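Local coordinates for leucine aminopeptidase (Fimbriiglobus ruber, PDB 7D1B), which binds zinc and, as a glutaminyl cyclase of the M28 peptidase family, probably converts N-terminal glutamine to pyroglutamate, at residues Glu258-Phe271 / Asp325-Gln337. Numbering follows the deposited sequence.
With GOL (glycerol), chain H.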
loop_
_atom_site.group_PDB
_atom_site.type_symbol
_atom_site.label_atom_id
_atom_site.label_comp_id
_atom_site.label_asym_id
_atom_site.label_seq_id
_atom_site.Cartn_x
_atom_site.Cartn_y
_atom_site.Cartn_z
ATOM N N GLU A 258 -12.912 9.629 -8.957
ATOM C CA GLU A 258 -11.747 10.082 -9.723
ATOM C C GLU A 258 -10.875 8.917 -10.148
ATOM O O GLU A 258 -10.421 8.862 -11.295
ATOM C CB GLU A 258 -10.914 11.072 -8.913
ATOM C CG GLU A 258 -11.560 12.432 -8.816
ATOM C CD GLU A 258 -10.706 13.470 -8.125
ATOM O OE1 GLU A 258 -9.651 13.115 -7.553
ATOM O OE2 GLU A 258 -11.090 14.665 -8.166
ATOM N N LEU A 259 -10.601 7.985 -9.225
ATOM C CA LEU A 259 -9.694 6.890 -9.542
ATOM C C LEU A 259 -10.276 5.997 -10.625
ATOM O O LEU A 259 -9.576 5.609 -11.569
ATOM C CB LEU A 259 -9.432 6.076 -8.295
ATOM C CG LEU A 259 -8.463 6.546 -7.259
ATOM C CD1 LEU A 259 -8.574 5.561 -6.115
ATOM C CD2 LEU A 259 -7.030 6.566 -7.807
ATOM N N TRP A 260 -11.546 5.637 -10.485
ATOM C CA TRP A 260 -12.161 4.777 -11.485
ATOM C C TRP A 260 -12.371 5.518 -12.807
ATOM O O TRP A 260 -12.284 4.905 -13.878
ATOM C CB TRP A 260 -13.462 4.157 -10.950
ATOM C CG TRP A 260 -13.287 2.820 -10.249
ATOM C CD1 TRP A 260 -13.766 1.618 -10.695
ATOM C CD2 TRP A 260 -12.615 2.543 -8.998
ATOM N NE1 TRP A 260 -13.429 0.615 -9.814
ATOM C CE2 TRP A 260 -12.730 1.152 -8.766
ATOM C CE3 TRP A 260 -11.955 3.331 -8.043
ATOM C CZ2 TRP A 260 -12.197 0.531 -7.629
ATOM C CZ3 TRP A 260 -11.415 2.706 -6.924
ATOM C CH2 TRP A 260 -11.538 1.317 -6.722
ATOM N N ARG A 261 -12.586 6.842 -12.769
ATOM C CA ARG A 261 -12.638 7.625 -14.000
ATOM C C ARG A 261 -11.290 7.580 -14.711
ATOM O O ARG A 261 -11.212 7.330 -15.926
ATOM C CB ARG A 261 -13.056 9.066 -13.666
ATOM C CG ARG A 261 -13.290 9.943 -14.887
ATOM C CD ARG A 261 -13.673 11.367 -14.504
ATOM N NE ARG A 261 -14.907 11.353 -13.709
ATOM C CZ ARG A 261 -15.040 11.813 -12.459
ATOM N NH1 ARG A 261 -14.038 12.425 -11.846
ATOM N NH2 ARG A 261 -16.201 11.656 -11.830
ATOM N N VAL A 262 -10.206 7.826 -13.970
ATOM C CA VAL A 262 -8.874 7.725 -14.571
ATOM C C VAL A 262 -8.636 6.327 -15.135
ATOM O O VAL A 262 -8.100 6.177 -16.236
ATOM C CB VAL A 262 -7.788 8.140 -13.561
ATOM C CG1 VAL A 262 -6.402 7.805 -14.078
ATOM C CG2 VAL A 262 -7.886 9.626 -13.256
ATOM N N ALA A 263 -9.024 5.276 -14.388
ATOM C CA ALA A 263 -8.842 3.915 -14.881
ATOM C C ALA A 263 -9.545 3.713 -16.214
ATOM O O ALA A 263 -9.031 3.010 -17.096
ATOM C CB ALA A 263 -9.340 2.906 -13.854
ATOM N N GLY A 264 -10.741 4.293 -16.369
ATOM C CA GLY A 264 -11.438 4.172 -17.645
ATOM C C GLY A 264 -10.664 4.825 -18.771
ATOM O O GLY A 264 -10.561 4.284 -19.877
ATOM N N TRP A 265 -10.081 5.990 -18.491
ATOM C CA TRP A 265 -9.308 6.704 -19.503
ATOM C C TRP A 265 -7.980 6.032 -19.834
ATOM O O TRP A 265 -7.527 6.112 -20.970
ATOM C CB TRP A 265 -9.094 8.122 -19.016
ATOM C CG TRP A 265 -10.330 8.973 -19.091
ATOM C CD1 TRP A 265 -11.372 8.843 -19.975
ATOM C CD2 TRP A 265 -10.636 10.105 -18.277
ATOM N NE1 TRP A 265 -12.303 9.833 -19.759
ATOM C CE2 TRP A 265 -11.872 10.627 -18.727
ATOM C CE3 TRP A 265 -9.997 10.725 -17.203
ATOM C CZ2 TRP A 265 -12.456 11.764 -18.160
ATOM C CZ3 TRP A 265 -10.574 11.863 -16.643
ATOM C CH2 TRP A 265 -11.796 12.367 -17.125
ATOM N N VAL A 266 -7.325 5.401 -18.857
ATOM C CA VAL A 266 -6.055 4.779 -19.202
ATOM C C VAL A 266 -6.206 3.341 -19.654
ATOM O O VAL A 266 -5.239 2.769 -20.153
ATOM C CB VAL A 266 -4.965 4.966 -18.136
ATOM C CG1 VAL A 266 -4.778 6.455 -17.847
ATOM C CG2 VAL A 266 -5.348 4.200 -16.908
ATOM N N GLY A 267 -7.401 2.768 -19.580
ATOM C CA GLY A 267 -7.596 1.398 -20.018
ATOM C C GLY A 267 -7.177 0.365 -18.996
ATOM O O GLY A 267 -6.837 -0.762 -19.370
ATOM N N ALA A 268 -7.215 0.697 -17.700
ATOM C CA ALA A 268 -6.871 -0.254 -16.641
ATOM C C ALA A 268 -8.123 -1.058 -16.342
ATOM O O ALA A 268 -8.985 -0.653 -15.555
ATOM C CB ALA A 268 -6.376 0.509 -15.422
ATOM N N LYS A 269 -8.246 -2.209 -17.007
ATOM C CA LYS A 269 -9.493 -2.974 -16.988
ATOM C C LYS A 269 -9.756 -3.647 -15.653
ATOM O O LYS A 269 -10.884 -4.078 -15.406
ATOM C CB LYS A 269 -9.460 -4.027 -18.095
ATOM C CG LYS A 269 -9.265 -3.490 -19.497
ATOM C CD LYS A 269 -10.542 -2.776 -19.942
ATOM C CE LYS A 269 -10.416 -2.076 -21.284
ATOM N NZ LYS A 269 -10.119 -3.018 -22.379
ATOM N N SER A 270 -8.752 -3.736 -14.778
ATOM C CA SER A 270 -8.996 -4.336 -13.469
ATOM C C SER A 270 -9.924 -3.503 -12.592
ATOM O O SER A 270 -10.519 -4.051 -11.663
ATOM C CB SER A 270 -7.674 -4.567 -12.735
ATOM O OG SER A 270 -6.985 -3.346 -12.476
ATOM N N PHE A 271 -10.043 -2.193 -12.826
ATOM C CA PHE A 271 -10.897 -1.349 -11.983
ATOM C C PHE A 271 -12.335 -1.507 -12.458
ATOM O O PHE A 271 -12.680 -1.052 -13.557
ATOM C CB PHE A 271 -10.480 0.118 -12.053
ATOM C CG PHE A 271 -9.162 0.411 -11.366
ATOM C CD1 PHE A 271 -7.932 0.131 -11.990
ATOM C CD2 PHE A 271 -9.141 0.963 -10.083
ATOM C CE1 PHE A 271 -6.733 0.412 -11.365
ATOM C CE2 PHE A 271 -7.931 1.238 -9.447
ATOM C CZ PHE A 271 -6.730 0.948 -10.086
ATOM N N ASP A 325 -0.628 -0.778 -14.976
ATOM C CA ASP A 325 -1.960 -0.186 -15.041
ATOM C C ASP A 325 -2.282 0.563 -13.753
ATOM O O ASP A 325 -2.752 1.710 -13.778
ATOM C CB ASP A 325 -3.017 -1.268 -15.250
ATOM C CG ASP A 325 -3.179 -1.715 -16.675
ATOM O OD1 ASP A 325 -2.521 -1.194 -17.593
ATOM O OD2 ASP A 325 -3.988 -2.635 -16.863
ATOM N N VAL A 326 -2.054 -0.083 -12.602
ATOM C CA VAL A 326 -2.341 0.583 -11.335
ATOM C C VAL A 326 -1.445 1.806 -11.148
ATOM O O VAL A 326 -1.911 2.870 -10.706
ATOM C CB VAL A 326 -2.270 -0.416 -10.171
ATOM C CG1 VAL A 326 -2.389 0.288 -8.823
ATOM C CG2 VAL A 326 -3.374 -1.473 -10.329
ATOM N N GLY A 327 -0.167 1.695 -11.524
ATOM C CA GLY A 327 0.715 2.846 -11.441
ATOM C C GLY A 327 0.245 4.019 -12.273
ATOM O O GLY A 327 0.279 5.171 -11.827
ATOM N N ASN A 328 -0.225 3.749 -13.492
ATOM C CA ASN A 328 -0.711 4.830 -14.336
ATOM C C ASN A 328 -1.985 5.433 -13.784
ATOM O O ASN A 328 -2.184 6.640 -13.910
ATOM C CB ASN A 328 -0.870 4.338 -15.755
ATOM C CG ASN A 328 0.439 4.417 -16.522
ATOM O OD1 ASN A 328 1.184 5.408 -16.410
ATOM N ND2 ASN A 328 0.695 3.437 -17.346
ATOM N N VAL A 329 -2.849 4.631 -13.157
ATOM C CA VAL A 329 -4.034 5.207 -12.522
ATOM C C VAL A 329 -3.635 6.136 -11.389
ATOM O O VAL A 329 -4.161 7.245 -11.262
ATOM C CB VAL A 329 -4.996 4.092 -12.072
ATOM C CG1 VAL A 329 -6.123 4.665 -11.219
ATOM C CG2 VAL A 329 -5.541 3.375 -13.295
ATOM N N LEU A 330 -2.685 5.703 -10.554
ATOM C CA LEU A 330 -2.221 6.572 -9.463
ATOM C C LEU A 330 -1.624 7.862 -10.004
ATOM O O LEU A 330 -1.911 8.951 -9.490
ATOM C CB LEU A 330 -1.172 5.847 -8.628
ATOM C CG LEU A 330 -1.666 4.651 -7.825
ATOM C CD1 LEU A 330 -0.480 3.883 -7.267
ATOM C CD2 LEU A 330 -2.579 5.123 -6.699
ATOM N N LEU A 331 -0.784 7.767 -11.049
ATOM C CA LEU A 331 -0.176 8.984 -11.585
ATOM C C LEU A 331 -1.222 9.888 -12.227
ATOM O O LEU A 331 -1.115 11.123 -12.145
ATOM C CB LEU A 331 0.925 8.637 -12.583
ATOM C CG LEU A 331 2.159 7.980 -11.972
ATOM C CD1 LEU A 331 3.152 7.660 -13.073
ATOM C CD2 LEU A 331 2.783 8.878 -10.902
ATOM N N GLY A 332 -2.254 9.308 -12.853
ATOM C CA GLY A 332 -3.302 10.152 -13.417
ATOM C C GLY A 332 -4.087 10.870 -12.339
ATOM O O GLY A 332 -4.367 12.067 -12.449
ATOM N N TRP A 333 -4.430 10.147 -11.273
ATOM C CA TRP A 333 -5.091 10.734 -10.112
ATOM C C TRP A 333 -4.288 11.909 -9.562
ATOM O O TRP A 333 -4.836 12.984 -9.284
ATOM C CB TRP A 333 -5.274 9.628 -9.066
ATOM C CG TRP A 333 -5.760 10.084 -7.716
ATOM C CD1 TRP A 333 -6.914 10.766 -7.430
ATOM C CD2 TRP A 333 -5.114 9.840 -6.462
ATOM N NE1 TRP A 333 -7.014 10.976 -6.067
ATOM C CE2 TRP A 333 -5.922 10.411 -5.453
ATOM C CE3 TRP A 333 -3.908 9.213 -6.097
ATOM C CZ2 TRP A 333 -5.585 10.338 -4.097
ATOM C CZ3 TRP A 333 -3.571 9.145 -4.747
ATOM C CH2 TRP A 333 -4.405 9.712 -3.762
ATOM N N ILE A 334 -2.975 11.727 -9.428
ATOM C CA ILE A 334 -2.112 12.808 -8.952
ATOM C C ILE A 334 -2.191 14.015 -9.884
ATOM O O ILE A 334 -2.357 15.157 -9.437
ATOM C CB ILE A 334 -0.673 12.298 -8.782
ATOM C CG1 ILE A 334 -0.596 11.370 -7.574
ATOM C CG2 ILE A 334 0.319 13.449 -8.659
ATOM C CD1 ILE A 334 0.608 10.403 -7.610
ATOM N N GLN A 335 -2.061 13.781 -11.192
ATOM C CA GLN A 335 -1.958 14.877 -12.145
ATOM C C GLN A 335 -3.251 15.661 -12.273
ATOM O O GLN A 335 -3.197 16.850 -12.593
ATOM C CB GLN A 335 -1.574 14.343 -13.516
ATOM C CG GLN A 335 -0.145 13.868 -13.625
ATOM C CD GLN A 335 0.035 13.092 -14.902
ATOM O OE1 GLN A 335 0.226 13.668 -15.979
ATOM N NE2 GLN A 335 -0.099 11.774 -14.811
ATOM N N ILE A 336 -4.415 15.031 -12.077
ATOM C CA ILE A 336 -5.675 15.749 -12.288
ATOM C C ILE A 336 -6.053 16.646 -11.121
ATOM O O ILE A 336 -6.996 17.436 -11.244
ATOM C CB ILE A 336 -6.848 14.838 -12.698
ATOM C CG1 ILE A 336 -7.254 13.923 -11.533
ATOM C CG2 ILE A 336 -6.531 14.068 -13.976
ATOM C CD1 ILE A 336 -8.479 13.085 -11.836
ATOM N N GLN A 337 -5.370 16.552 -9.984
ATOM C CA GLN A 337 -5.704 17.426 -8.861
ATOM C C GLN A 337 -5.462 18.881 -9.231
ATOM O O GLN A 337 -4.437 19.231 -9.807
ATOM C CB GLN A 337 -4.862 17.092 -7.623
ATOM C CG GLN A 337 -4.981 15.637 -7.164
ATOM C CD GLN A 337 -6.424 15.227 -6.934
ATOM O OE1 GLN A 337 -7.126 15.827 -6.110
ATOM N NE2 GLN A 337 -6.890 14.225 -7.671
HETATM C C1 GOL H . -8.779 13.555 -4.011
HETATM O O1 GOL H . -9.219 12.555 -4.936
HETATM C C2 GOL H . -10.039 14.242 -3.373
HETATM O O2 GOL H . -10.857 14.862 -4.309
HETATM C C3 GOL H . -10.810 13.181 -2.574
HETATM O O3 GOL H . -11.985 13.791 -2.080
HETATM O O HOH W 1 -9.715 16.423 -6.693
HETATM O O HOH W 2 -6.071 -3.743 -18.170
HETATM O O HOH W 3 -5.719 -3.415 -14.898
#
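Val329 enters helix 258-266 as a knob into a hole formed by Leu259, Val262, Ala263 and Val266, a compact example of helix-helix packing on one side of the mixed sheet of the M28 alpha/beta fold. The axes of helix 258-266 and helix 325-336 approach to 8.8 Å, with their N-to-C directions 120° apart. From CB, which lies near the Phe271 ring, the knob divides. CG1, anti to the backbone N (chi1 171°), meets Leu259 O at 3.6 Å and also Phe271 CZ, while CG2 fits among Ala263 CA, Ala268 CB and Phe271 CE1. Gly332 lets Val262 CG1 come up against the backbone of helix 325-336, where a CB would clash with it. Further along, in the conformer modelled here, Leu259 CD2 sits over one face of the Trp333 indole, 4.1 Å from the centroid of its five-membered ring, and Val230 of the central sheet touches both residues.

The polar end is built around Gln337, whose NE2 donates to Glu258 OE1 (3.0 Å, 171°) and to Trp333 O (2.9 Å), both close to its amide plane. A leucine here would probably leave Trp333 O without its side-chain donor and Glu258 OE1 without the N-H that orients it. A glycerol, probably from the crystallisation liquor, joins in: its O1 donates to Glu258 OE1 and accepts from Trp333 NE1 at 2.9 Å, in the plane of the indole.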